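ORF99 (Acidianus Filamentous Virus 1, PDB 3DF6) is of unknown function but may act, as AcrID1 proteins do, as an anti-CRISPR protein against the host's defence. Local coordinates at residues Asp15-Asp20 with Lys71-Glu76; Ile22-Met27 with Lys91-Trp96; Glu40-Pro45 with Asp59-Asp64. The protein carries 2 engineered substitutions. All coordinates share one frame; numbering follows the deposited sequence.

Overall arrangement
ORF99 lays two helices against one antiparallel sheet, a compact example of how a small stable protein can be built. Contact 1 joins the end of helix 3-18 to strand 69-80, the middle of the five strands. Contact 2, centred about 6 Å away, pairs strand 25-34 with strand 84-96, the outermost pair within this chain, beyond which the sheet runs on into the second subunit. Contact 3, about 7 Å from contact 1 and 12 Å from contact 2 between centres, sets helix 35-42 on strand 56-64. Contacts 1 and 2 cross along the chain, tying helix 3-18 and strand 25-34 to the two last strands, and contact 3 is formed by the chain between.

Contact 1 of 3, residues Asp15-Asp20 with Lys71-Glu76; sequences DLFLED and KKLFVE. With CA (calcium ion), chain J.
The polar part of this contact gathers at the ammonium of Lys-71, whose NZ forms a salt bridge to Asp-20 OD1 at 2.7 Å, meeting that oxygen on its anti side, 28° out of the carboxylate plane. The same nitrogen gives a weak hydrogen bond to Phe-17 O, 3.0 Å away, and another to Asn-94 OD1 on the adjoining strand. Three acceptors thus hold a lysine that is largely buried.

Apolar contacts accompany the charge. Lys-71 bends at chi2 (-83°), which turns CD over one face of the Phe-17 ring; this CH-pi contact puts CD 3.7 Å from the ring centroid, displaced toward the rim. Nearer the backbone, Leu-18 CD2 touches Lys-71 CB at 3.8 Å. A looser contact sets Leu-73 CD1 4.4 Å from Phe-17 CD2. Phe-17 also meets Phe-25 edge to face.

Asp-15, on the same helix, binds a calcium ion through OD1 at 2.3 Å, with four waters around the metal and one of them donating to Asp-15 OD2.

Asp-20, with positive phi (68°), closes the last turn in a Schellman motif, so the lysine of the strand fastens a capped helix C-terminus to the sheet, the helix-on-sheet packing of an alpha+beta fold.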
loop_
_atom_site.group_PDB
_atom_site.type_symbol
_atom_site.label_atom_id
_atom_site.label_comp_id
_atom_site.label_asym_id
_atom_site.label_seq_id
_atom_site.Cartn_x
_atom_site.Cartn_y
_atom_site.Cartn_z
ATOM N N ASP C 15 -8.603 -1.127 6.150
ATOM C CA ASP C 15 -8.837 -1.566 7.521
ATOM C C ASP C 15 -7.565 -1.552 8.388
ATOM O O ASP C 15 -7.597 -1.070 9.518
ATOM C CB ASP C 15 -9.460 -2.959 7.540
ATOM C CG ASP C 15 -10.894 -2.944 7.081
ATOM O OD1 ASP C 15 -11.513 -1.858 7.120
ATOM O OD2 ASP C 15 -11.402 -4.012 6.677
ATOM N N LEU C 16 -6.467 -2.076 7.843
ATOM C CA LEU C 16 -5.201 -2.181 8.572
ATOM C C LEU C 16 -4.599 -0.794 8.819
ATOM O O LEU C 16 -3.946 -0.541 9.846
ATOM C CB LEU C 16 -4.206 -3.036 7.778
ATOM C CG LEU C 16 -4.432 -4.543 7.800
ATOM C CD1 LEU C 16 -3.612 -5.176 6.671
ATOM C CD2 LEU C 16 -4.045 -5.148 9.151
ATOM N N PHE C 17 -4.812 0.087 7.857
ATOM C CA PHE C 17 -4.435 1.481 7.980
ATOM C C PHE C 17 -5.218 2.148 9.113
ATOM O O PHE C 17 -4.617 2.798 9.983
ATOM C CB PHE C 17 -4.616 2.225 6.636
ATOM C CG PHE C 17 -4.628 3.727 6.772
ATOM C CD1 PHE C 17 -3.465 4.416 7.122
ATOM C CD2 PHE C 17 -5.809 4.441 6.582
ATOM C CE1 PHE C 17 -3.462 5.808 7.278
ATOM C CE2 PHE C 17 -5.829 5.845 6.723
ATOM C CZ PHE C 17 -4.657 6.527 7.085
ATOM N N LEU C 18 -6.542 1.964 9.134
ATOM C CA LEU C 18 -7.347 2.497 10.229
ATOM C C LEU C 18 -6.967 1.927 11.626
ATOM O O LEU C 18 -7.010 2.669 12.630
ATOM C CB LEU C 18 -8.871 2.409 9.925
ATOM C CG LEU C 18 -9.326 3.094 8.609
ATOM C CD1 LEU C 18 -10.807 2.763 8.284
ATOM C CD2 LEU C 18 -9.084 4.608 8.600
ATOM N N GLU C 19 -6.575 0.647 11.678
ATOM C CA GLU C 19 -6.012 -0.002 12.888
ATOM C C GLU C 19 -4.638 0.518 13.311
ATOM O O GLU C 19 -4.176 0.235 14.429
ATOM C CB GLU C 19 -5.853 -1.500 12.651
ATOM C CG GLU C 19 -7.131 -2.262 12.653
ATOM C CD GLU C 19 -6.936 -3.748 12.403
ATOM O OE1 GLU C 19 -5.793 -4.258 12.509
ATOM O OE2 GLU C 19 -7.954 -4.405 12.102
ATOM N N ASP C 20 -3.989 1.258 12.403
ATOM C CA ASP C 20 -2.634 1.750 12.559
ATOM C C ASP C 20 -1.561 0.660 12.547
ATOM O O ASP C 20 -0.470 0.854 13.067
ATOM C CB ASP C 20 -2.485 2.633 13.807
ATOM C CG ASP C 20 -1.330 3.593 13.687
ATOM O OD1 ASP C 20 -1.104 4.135 12.580
ATOM O OD2 ASP C 20 -0.644 3.800 14.702
ATOM N N LYS C 71 -7.126 9.695 11.212
ATOM C CA LYS C 71 -6.704 8.975 10.011
ATOM C C LYS C 71 -7.420 9.617 8.842
ATOM O O LYS C 71 -8.631 9.868 8.925
ATOM C CB LYS C 71 -7.065 7.484 10.082
ATOM C CG LYS C 71 -6.269 6.598 11.057
ATOM C CD LYS C 71 -4.957 6.142 10.458
ATOM C CE LYS C 71 -4.099 5.355 11.461
ATOM N NZ LYS C 71 -2.825 5.032 10.765
ATOM N N LYS C 72 -6.681 9.916 7.776
ATOM C CA LYS C 72 -7.293 10.471 6.566
ATOM C C LYS C 72 -7.044 9.565 5.375
ATOM O O LYS C 72 -5.915 9.102 5.153
ATOM C CB LYS C 72 -6.775 11.867 6.249
ATOM C CG LYS C 72 -7.158 12.938 7.315
ATOM C CD LYS C 72 -6.656 14.316 6.828
ATOM C CE LYS C 72 -7.083 15.441 7.748
ATOM N NZ LYS C 72 -6.346 16.760 7.499
ATOM N N LEU C 73 -8.112 9.333 4.623
ATOM C CA LEU C 73 -8.088 8.480 3.439
ATOM C C LEU C 73 -8.471 9.279 2.198
ATOM O O LEU C 73 -9.535 9.892 2.142
ATOM C CB LEU C 73 -9.075 7.317 3.625
ATOM C CG LEU C 73 -9.012 6.233 2.545
ATOM C CD1 LEU C 73 -7.730 5.349 2.777
ATOM C CD2 LEU C 73 -10.287 5.413 2.507
ATOM N N PHE C 74 -7.595 9.287 1.199
ATOM C CA PHE C 74 -7.883 9.953 -0.061
ATOM C C PHE C 74 -8.120 8.888 -1.125
ATOM O O PHE C 74 -7.271 8.019 -1.322
ATOM C CB PHE C 74 -6.697 10.823 -0.479
ATOM C CG PHE C 74 -6.392 11.923 0.477
ATOM C CD1 PHE C 74 -6.899 13.196 0.254
ATOM C CD2 PHE C 74 -5.585 11.695 1.604
ATOM C CE1 PHE C 74 -6.620 14.244 1.131
ATOM C CE2 PHE C 74 -5.305 12.734 2.505
ATOM C CZ PHE C 74 -5.833 14.016 2.266
ATOM N N VAL C 75 -9.262 8.961 -1.810
ATOM C CA VAL C 75 -9.599 8.007 -2.869
ATOM C C VAL C 75 -9.842 8.788 -4.148
ATOM O O VAL C 75 -10.719 9.644 -4.207
ATOM C CB VAL C 75 -10.862 7.139 -2.537
ATOM C CG1 VAL C 75 -11.113 6.111 -3.635
ATOM C CG2 VAL C 75 -10.706 6.432 -1.192
ATOM N N GLU C 76 -9.029 8.517 -5.156
ATOM C CA GLU C 76 -9.172 9.144 -6.448
ATOM C C GLU C 76 -9.911 8.182 -7.381
ATOM O O GLU C 76 -9.489 7.035 -7.549
ATOM C CB GLU C 76 -7.784 9.456 -7.013
ATOM C CG GLU C 76 -7.787 10.312 -8.272
ATOM C CD GLU C 76 -6.420 10.321 -8.978
ATOM O OE1 GLU C 76 -5.513 9.614 -8.517
ATOM O OE2 GLU C 76 -6.260 11.033 -9.989
HETATM CA CA CA J . -13.440 -0.879 6.372
HETATM O O HOH W 1 -14.034 -3.440 6.127
HETATM O O HOH W 2 -12.042 -0.636 4.382
HETATM O O HOH W 3 -13.723 1.559 6.819
HETATM O O HOH W 4 -15.716 -1.307 5.826
#

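Contact 2 of 3, residues Ile22-Met27 with Lys91-Trp96; sequences IKEFEM and KGVNDW. Engineered in segment 22-27: Met-27 (natural residue Leu).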
loop_
_atom_site.group_PDB
_atom_site.type_symbol
_atom_site.label_atom_id
_atom_site.label_comp_id
_atom_site.label_asym_id
_atom_site.label_seq_id
_atom_site.Cartn_x
_atom_site.Cartn_y
_atom_site.Cartn_z
ATOM N N ILE C 22 -0.884 -0.566 9.385
ATOM C CA ILE C 22 -0.294 0.231 8.310
ATOM C C ILE C 22 -0.389 1.671 8.811
ATOM O O ILE C 22 -1.482 2.180 9.041
ATOM C CB ILE C 22 -0.985 0.030 6.960
ATOM C CG1 ILE C 22 -0.775 -1.416 6.447
ATOM C CG2 ILE C 22 -0.442 1.018 5.915
ATOM C CD1 ILE C 22 -1.766 -1.807 5.311
ATOM N N LYS C 23 0.762 2.299 9.054
ATOM C CA LYS C 23 0.777 3.648 9.606
ATOM C C LYS C 23 0.267 4.654 8.561
ATOM O O LYS C 23 -0.585 5.491 8.873
ATOM C CB LYS C 23 2.190 4.045 10.028
ATOM C CG LYS C 23 2.939 3.027 10.912
ATOM C CD LYS C 23 2.165 2.656 12.145
ATOM C CE LYS C 23 2.823 1.457 12.865
ATOM N NZ LYS C 23 1.978 0.996 13.984
ATOM N N GLU C 24 0.843 4.587 7.353
ATOM C CA GLU C 24 0.447 5.420 6.198
ATOM C C GLU C 24 0.718 4.623 4.928
ATOM O O GLU C 24 1.519 3.683 4.944
ATOM C CB GLU C 24 1.280 6.719 6.146
ATOM C CG GLU C 24 1.047 7.635 7.355
ATOM C CD GLU C 24 1.609 9.013 7.127
ATOM O OE1 GLU C 24 2.752 9.094 6.625
ATOM O OE2 GLU C 24 0.903 10.013 7.433
ATOM N N PHE C 25 0.094 4.999 3.821
ATOM C CA PHE C 25 0.325 4.249 2.575
ATOM C C PHE C 25 -0.188 5.064 1.409
ATOM O O PHE C 25 -0.926 6.040 1.594
ATOM C CB PHE C 25 -0.377 2.864 2.601
ATOM C CG PHE C 25 -1.881 2.942 2.380
ATOM C CD1 PHE C 25 -2.417 2.794 1.100
ATOM C CD2 PHE C 25 -2.741 3.225 3.437
ATOM C CE1 PHE C 25 -3.812 2.903 0.891
ATOM C CE2 PHE C 25 -4.141 3.343 3.230
ATOM C CZ PHE C 25 -4.658 3.175 1.964
ATOM N N GLU C 26 0.225 4.667 0.213
ATOM C CA GLU C 26 -0.382 5.136 -1.022
ATOM C C GLU C 26 -0.265 4.016 -2.038
ATOM O O GLU C 26 0.690 3.234 -2.011
ATOM C CB GLU C 26 0.307 6.406 -1.545
ATOM C CG GLU C 26 1.747 6.224 -1.915
ATOM C CD GLU C 26 2.417 7.547 -2.313
ATOM O OE1 GLU C 26 1.702 8.538 -2.631
ATOM O OE2 GLU C 26 3.665 7.564 -2.345
HETATM N N MSE C 27 -1.235 3.926 -2.926
HETATM C CA MSE C 27 -1.219 2.906 -3.970
HETATM C C MSE C 27 -1.801 3.535 -5.223
HETATM O O MSE C 27 -2.818 4.233 -5.152
HETATM C CB MSE C 27 -2.091 1.714 -3.603
HETATM C CG MSE C 27 -1.621 0.854 -2.470
HETATM SE SE MSE C 27 -2.915 -0.599 -2.329
HETATM C CE MSE C 27 -4.511 0.356 -1.786
ATOM N N LYS C 91 -4.737 6.783 -0.794
ATOM C CA LYS C 91 -3.661 7.262 0.062
ATOM C C LYS C 91 -4.166 7.434 1.484
ATOM O O LYS C 91 -5.253 7.998 1.704
ATOM C CB LYS C 91 -3.099 8.582 -0.456
ATOM C CG LYS C 91 -1.934 9.176 0.368
ATOM C CD LYS C 91 -1.435 10.466 -0.314
ATOM C CE LYS C 91 -0.336 11.186 0.471
ATOM N NZ LYS C 91 0.776 10.257 0.853
ATOM N N GLY C 92 -3.375 6.939 2.439
ATOM C CA GLY C 92 -3.732 6.997 3.856
ATOM C C GLY C 92 -2.671 7.794 4.585
ATOM O O GLY C 92 -1.483 7.499 4.469
ATOM N N VAL C 93 -3.111 8.799 5.333
ATOM C CA VAL C 93 -2.232 9.753 6.003
ATOM C C VAL C 93 -2.652 9.856 7.477
ATOM O O VAL C 93 -3.834 9.754 7.796
ATOM C CB VAL C 93 -2.368 11.127 5.242
ATOM C CG1 VAL C 93 -2.060 12.312 6.084
ATOM C CG2 VAL C 93 -1.494 11.127 3.984
ATOM N N ASN C 94 -1.700 10.082 8.372
ATOM C CA ASN C 94 -2.016 10.365 9.769
ATOM C C ASN C 94 -2.009 11.852 9.966
ATOM O O ASN C 94 -1.277 12.530 9.274
ATOM C CB ASN C 94 -0.927 9.813 10.665
ATOM C CG ASN C 94 -0.970 8.338 10.741
ATOM O OD1 ASN C 94 -2.044 7.749 10.745
ATOM N ND2 ASN C 94 0.189 7.722 10.799
ATOM N N ASP C 95 -2.794 12.355 10.913
ATOM C CA ASP C 95 -2.753 13.769 11.244
ATOM C C ASP C 95 -3.032 13.929 12.738
ATOM O O ASP C 95 -3.871 13.214 13.310
ATOM C CB ASP C 95 -3.813 14.507 10.424
ATOM C CG ASP C 95 -3.644 16.044 10.424
ATOM O OD1 ASP C 95 -2.600 16.587 10.864
ATOM O OD2 ASP C 95 -4.595 16.721 9.959
ATOM N N TRP C 96 -2.317 14.863 13.360
ATOM C CA TRP C 96 -2.593 15.280 14.723
ATOM C C TRP C 96 -3.582 16.417 14.648
ATOM O O TRP C 96 -3.393 17.385 13.898
ATOM C CB TRP C 96 -1.326 15.780 15.418
ATOM C CG TRP C 96 -1.550 16.293 16.822
ATOM C CD1 TRP C 96 -2.063 17.516 17.195
ATOM C CD2 TRP C 96 -1.239 15.609 18.035
ATOM N NE1 TRP C 96 -2.092 17.624 18.562
ATOM C CE2 TRP C 96 -1.596 16.467 19.106
ATOM C CE3 TRP C 96 -0.700 14.345 18.325
ATOM C CZ2 TRP C 96 -1.416 16.109 20.445
ATOM C CZ3 TRP C 96 -0.535 13.987 19.668
ATOM C CH2 TRP C 96 -0.896 14.869 20.702
#
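Phe-25 O receives the shortest hydrogen bond of this contact, from Gly-92 N at 2.7 Å, and Lys-91 CA adds a CA-H...O contact to the same oxygen at 3.4 Å. In return Phe-25 N donates to Gly-92 O over 3.0 Å, which completes an antiparallel hydrogen-bonded pair. The next pair, Glu-26 with Lys-91, is non-hydrogen-bonded, and there the side chains lie alongside each other and point the same way. Their charges meet only loosely: Glu-26 OE1 and Lys-91 NZ form a long salt bridge of 4.0 Å.

At the corner of the chain, Glu-24, a side chain takes over from the backbone. Glu-24 CG lies anti to the carbonyl carbon (chi1 -64°) and the chain runs out extended, bringing OE2 to Asn-94 N at 2.8 Å. The bond is nearly straight, 175° at the hydrogen, and uses the anti lone pair of the oxygen. Asn-94 crosses this glutamate, its ND2 3.6 Å from Glu-24 CG, while its OD1 accepts from Lys-71.

On the other side of the sheet from Glu-26, the Phe-25 ring covers Gly-92. Its CE2 stands 3.7 Å from Gly-92 CA, and Gly-92 N lies over the ring face toward its rim.

Segment 22-27 also forms an antiparallel ladder with a strand of the second subunit, where Glu-26 OE2 comes close to Glu-26 OE1 of that subunit. With Lys-91 no nearer than a long salt bridge, these like charges would be expected to raise the pair's affinity for a proton. Within the contact itself, the carbonyl of Phe-25 and the carboxylate of Glu-24 take up two N-H groups of strand 84-96, and Gly-92, bare of a side chain, admits the Phe-25 ring against the backbone.

Contact 3 of 3, residues Glu40-Pro45 with Asp59-Asp64; sequences ELIGKP and DEYSYD
Ile-42 and Tyr-61 cross at about a right angle, with the isoleucine laid on the face of the ring. Its CG2 sits over the ring centre, 3.6 Å from the centroid and only 4° off the normal, which makes this a well-aligned CH-pi contact. The other branch follows the ring outward: Ile-42 CD1 reaches Tyr-61 CE2 at 3.5 Å. Pro-45 runs beside Tyr-61, pointing the same way, and its CG approaches Tyr-61 CD1 at 3.6 Å.

The same proline serves a second ring. Pro-45 CB lies above one face of Tyr-63, 4.2 Å from the centroid and shifted toward the rim, and so is set between the two tyrosines. The hydroxyl of Tyr-63 gives a very short hydrogen bond, 2.5 Å from OH to Ile-42 O, which lies at the ring edge in the ring plane. That carbonyl belongs to the last helical residue; Gly-43, with positive phi (66°), turns the chain away. The Tyr-61 hydroxyl instead donates weakly to Asp-59 OD2, an oxygen that also bonds Tyr-77 OH.

Helix 35-42 and the loop after it therefore rest on strand 56-64 through two tyrosines two residues apart. Leu-41 touches Val-14 of helix 3-18, Tyr-63 reaches Leu-18 of that helix and Leu-73 of strand 69-80, and Tyr-61 packs on Ser-48 of strand 47-53.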
loop_
_atom_site.group_PDB
_atom_site.type_symbol
_atom_site.label_atom_id
_atom_site.label_comp_id
_atom_site.label_asym_id
_atom_site.label_seq_id
_atom_site.Cartn_x
_atom_site.Cartn_y
_atom_site.Cartn_z
ATOM N N GLU C 40 -17.790 -0.496 1.204
ATOM C CA GLU C 40 -16.976 -1.311 2.085
ATOM C C GLU C 40 -15.580 -0.712 2.283
ATOM O O GLU C 40 -15.063 -0.722 3.394
ATOM C CB GLU C 40 -16.896 -2.738 1.523
ATOM C CG GLU C 40 -16.257 -3.750 2.432
ATOM C CD GLU C 40 -16.949 -3.903 3.774
ATOM O OE1 GLU C 40 -18.202 -3.807 3.836
ATOM O OE2 GLU C 40 -16.217 -4.144 4.767
ATOM N N LEU C 41 -14.995 -0.183 1.207
ATOM C CA LEU C 41 -13.665 0.436 1.230
ATOM C C LEU C 41 -13.577 1.631 2.198
ATOM O O LEU C 41 -12.622 1.757 2.974
ATOM C CB LEU C 41 -13.289 0.912 -0.180
ATOM C CG LEU C 41 -11.891 1.520 -0.421
ATOM C CD1 LEU C 41 -10.806 0.450 -0.279
ATOM C CD2 LEU C 41 -11.804 2.170 -1.802
ATOM N N ILE C 42 -14.591 2.487 2.132
ATOM C CA ILE C 42 -14.618 3.766 2.817
ATOM C C ILE C 42 -15.238 3.729 4.220
ATOM O O ILE C 42 -14.857 4.526 5.086
ATOM C CB ILE C 42 -15.277 4.791 1.882
ATOM C CG1 ILE C 42 -14.294 5.060 0.742
ATOM C CG2 ILE C 42 -15.670 6.077 2.604
ATOM C CD1 ILE C 42 -14.936 5.488 -0.532
ATOM N N GLY C 43 -16.149 2.785 4.461
ATOM C CA GLY C 43 -16.734 2.624 5.789
ATOM C C GLY C 43 -17.590 3.807 6.192
ATOM O O GLY C 43 -18.320 4.366 5.373
ATOM N N LYS C 44 -17.486 4.201 7.459
ATOM C CA LYS C 44 -18.285 5.293 7.988
ATOM C C LYS C 44 -17.372 6.430 8.459
ATOM O O LYS C 44 -17.076 6.525 9.646
ATOM C CB LYS C 44 -19.112 4.802 9.176
ATOM C CG LYS C 44 -19.980 3.573 8.910
ATOM C CD LYS C 44 -21.168 3.899 8.035
ATOM C CE LYS C 44 -22.053 2.648 7.859
ATOM N NZ LYS C 44 -23.420 3.034 7.462
ATOM N N PRO C 45 -16.917 7.298 7.537
ATOM C CA PRO C 45 -15.991 8.336 7.986
ATOM C C PRO C 45 -16.697 9.335 8.898
ATOM O O PRO C 45 -17.922 9.518 8.813
ATOM C CB PRO C 45 -15.559 9.022 6.692
ATOM C CG PRO C 45 -16.132 8.224 5.577
ATOM C CD PRO C 45 -17.228 7.398 6.103
ATOM N N ASP C 59 -11.852 12.196 -3.202
ATOM C CA ASP C 59 -12.520 12.352 -1.922
ATOM C C ASP C 59 -11.535 12.187 -0.777
ATOM O O ASP C 59 -10.627 11.363 -0.834
ATOM C CB ASP C 59 -13.643 11.338 -1.746
ATOM C CG ASP C 59 -14.805 11.561 -2.699
ATOM O OD1 ASP C 59 -14.771 12.482 -3.557
ATOM O OD2 ASP C 59 -15.758 10.775 -2.594
ATOM N N GLU C 60 -11.748 12.972 0.265
ATOM C CA GLU C 60 -10.943 12.911 1.463
ATOM C C GLU C 60 -11.866 12.514 2.608
ATOM O O GLU C 60 -12.814 13.227 2.904
ATOM C CB GLU C 60 -10.338 14.281 1.720
ATOM C CG GLU C 60 -9.508 14.366 2.980
ATOM C CD GLU C 60 -9.066 15.806 3.237
ATOM O OE1 GLU C 60 -9.035 16.608 2.271
ATOM O OE2 GLU C 60 -8.767 16.138 4.394
ATOM N N TYR C 61 -11.595 11.371 3.217
ATOM C CA TYR C 61 -12.405 10.852 4.317
ATOM C C TYR C 61 -11.585 10.870 5.590
ATOM O O TYR C 61 -10.471 10.373 5.609
ATOM C CB TYR C 61 -12.834 9.427 4.022
ATOM C CG TYR C 61 -13.573 9.287 2.705
ATOM C CD1 TYR C 61 -14.893 9.735 2.571
ATOM C CD2 TYR C 61 -12.956 8.714 1.606
ATOM C CE1 TYR C 61 -15.588 9.605 1.336
ATOM C CE2 TYR C 61 -13.631 8.567 0.385
ATOM C CZ TYR C 61 -14.934 9.013 0.260
ATOM O OH TYR C 61 -15.583 8.856 -0.944
ATOM N N SER C 62 -12.153 11.430 6.654
ATOM C CA SER C 62 -11.460 11.559 7.935
ATOM C C SER C 62 -12.107 10.622 8.974
ATOM O O SER C 62 -13.342 10.486 9.013
ATOM C CB SER C 62 -11.501 13.033 8.389
ATOM O OG SER C 62 -10.842 13.849 7.412
ATOM N N TYR C 63 -11.270 9.976 9.798
ATOM C CA TYR C 63 -11.729 9.018 10.803
ATOM C C TYR C 63 -11.065 9.392 12.127
ATOM O O TYR C 63 -9.825 9.485 12.185
ATOM C CB TYR C 63 -11.343 7.562 10.417
ATOM C CG TYR C 63 -11.745 7.148 8.997
ATOM C CD1 TYR C 63 -12.870 6.340 8.781
ATOM C CD2 TYR C 63 -11.020 7.581 7.884
ATOM C CE1 TYR C 63 -13.251 5.962 7.491
ATOM C CE2 TYR C 63 -11.394 7.209 6.590
ATOM C CZ TYR C 63 -12.515 6.399 6.412
ATOM O OH TYR C 63 -12.888 6.023 5.141
ATOM N N ASP C 64 -11.868 9.617 13.170
ATOM C CA ASP C 64 -11.324 9.920 14.502
ATOM C C ASP C 64 -10.600 8.662 14.992
ATOM O O ASP C 64 -11.195 7.604 15.060
ATOM C CB ASP C 64 -12.441 10.259 15.495
ATOM C CG ASP C 64 -13.315 11.414 15.043
ATOM O OD1 ASP C 64 -12.818 12.316 14.319
ATOM O OD2 ASP C 64 -14.517 11.413 15.439
#